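Local coordinates for envelope glycoprotein (Thogoto virus, PDB 5XEA) that attaches the virus to its receptor on the host cell and then drives fusion of the viral and host membranes, at the interface of chains A and B. Coordinates in Å, arbitrary orientation; residue numbers count along the deposited sequence, not the author numbering. Chains: chain A/B, Envelope glycoprotein.

The interface of chains A and B. Residues chain A 405-408; chain B 296-297, 300.
The chain A stretch A:Tyr405 to A:Ala408 runs extended against B:Leu296, B:Glu297 and B:Arg300 on one face of the long helix 282-327 of chain B, in this gp64-family (class III) fusogen, where long helices of neighbouring subunits pack at the trimer centre. Two side chains one helical turn apart, B:Glu297 and B:Arg300, read polar groups of the extended segment. B:Glu297 bends at chi2 (-72°), which brings its carboxylate to A:Ala408 and A:Ser407. B:Glu297 OE2 accepts a hydrogen bond from the backbone N of A:Ala408 at 2.8 Å through the anti lone pair, nearly straight at 174° at the hydrogen. B:Glu297 OE2 also accepts a hydrogen bond from the hydroxyl OG of A:Ser407 at 3.0 Å, now through the syn lone pair, so both lone pairs of this oxygen are engaged and the carboxylate clasps the Ser-Ala step. B:Arg300 is extended from CG to NE, and its aliphatic CB, CG and CD pass alongside the A:Pro406 carbonyl. From there B:Arg300 NH1 donates a hydrogen bond to A:Pro406 O at 2.7 Å. The oxygen lies in the guanidinium plane, but the donor stands above the carbonyl plane rather than on a lone pair. A:Tyr405 crosses the arginine side chain at about a right angle, its CD1 being 4.0 Å from B:Arg300 CG; with the ring and guanidinium planes 66° apart, the two are not stacked. Apolar contact borders the bonds: A:Pro406 CB meets B:Leu296 CD2 at 3.9 Å, and A:Ala408 CB lies 4.1 Å from B:Glu297 CG.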
loop_
_atom_site.group_PDB
_atom_site.type_symbol
_atom_site.label_atom_id
_atom_site.label_comp_id
_atom_site.label_asym_id
_atom_site.label_seq_id
_atom_site.Cartn_x
_atom_site.Cartn_y
_atom_site.Cartn_z
ATOM N N TYR A 405 -10.214 14.888 -20.833
ATOM C CA TYR A 405 -9.425 15.554 -19.798
ATOM C C TYR A 405 -9.295 14.650 -18.581
ATOM O O TYR A 405 -10.304 14.065 -18.153
ATOM C CB TYR A 405 -10.082 16.870 -19.391
ATOM C CG TYR A 405 -9.904 18.005 -20.384
ATOM C CD1 TYR A 405 -9.278 19.178 -20.011
ATOM C CD2 TYR A 405 -10.364 17.895 -21.689
ATOM C CE1 TYR A 405 -9.118 20.217 -20.890
ATOM C CE2 TYR A 405 -10.205 18.937 -22.597
ATOM C CZ TYR A 405 -9.573 20.095 -22.185
ATOM O OH TYR A 405 -9.395 21.145 -23.048
ATOM N N PRO A 406 -8.113 14.496 -17.988
ATOM C CA PRO A 406 -8.010 13.744 -16.738
ATOM C C PRO A 406 -8.461 14.599 -15.559
ATOM O O PRO A 406 -8.700 15.809 -15.673
ATOM C CB PRO A 406 -6.519 13.420 -16.653
ATOM C CG PRO A 406 -5.877 14.613 -17.290
ATOM C CD PRO A 406 -6.792 14.958 -18.450
ATOM N N SER A 407 -8.545 13.940 -14.405
ATOM C CA SER A 407 -8.979 14.588 -13.179
ATOM C C SER A 407 -8.566 13.717 -11.998
ATOM O O SER A 407 -8.477 12.492 -12.124
ATOM C CB SER A 407 -10.494 14.804 -13.178
ATOM O OG SER A 407 -10.858 15.784 -12.225
ATOM N N ALA A 408 -8.291 14.373 -10.865
ATOM C CA ALA A 408 -7.957 13.670 -9.629
ATOM C C ALA A 408 -8.918 12.512 -9.407
ATOM O O ALA A 408 -10.137 12.672 -9.502
ATOM C CB ALA A 408 -7.990 14.632 -8.436
ATOM N N LEU B 296 -2.518 14.756 -12.033
ATOM C CA LEU B 296 -3.653 14.678 -12.950
ATOM C C LEU B 296 -4.349 16.029 -13.123
ATOM O O LEU B 296 -4.827 16.339 -14.223
ATOM C CB LEU B 296 -4.647 13.621 -12.482
ATOM C CG LEU B 296 -4.182 12.157 -12.587
ATOM C CD1 LEU B 296 -5.082 11.233 -11.743
ATOM C CD2 LEU B 296 -4.133 11.684 -14.029
ATOM N N GLU B 297 -4.410 16.845 -12.066
ATOM C CA GLU B 297 -4.974 18.181 -12.233
ATOM C C GLU B 297 -4.020 19.095 -13.007
ATOM O O GLU B 297 -4.467 20.025 -13.692
ATOM C CB GLU B 297 -5.336 18.788 -10.874
ATOM C CG GLU B 297 -6.421 18.008 -10.095
ATOM C CD GLU B 297 -7.809 18.153 -10.698
ATOM O OE1 GLU B 297 -8.184 19.282 -11.057
ATOM O OE2 GLU B 297 -8.528 17.141 -10.830
ATOM N N ARG B 300 -4.663 18.117 -16.518
ATOM C CA ARG B 300 -5.915 18.758 -16.904
ATOM C C ARG B 300 -5.681 20.198 -17.355
ATOM O O ARG B 300 -6.154 20.613 -18.420
ATOM C CB ARG B 300 -6.903 18.719 -15.738
ATOM C CG ARG B 300 -8.310 19.219 -16.097
ATOM C CD ARG B 300 -9.251 19.183 -14.866
ATOM N NE ARG B 300 -10.656 19.397 -15.206
ATOM C CZ ARG B 300 -11.461 18.460 -15.696
ATOM N NH1 ARG B 300 -11.015 17.232 -15.908
ATOM N NH2 ARG B 300 -12.717 18.750 -15.992
#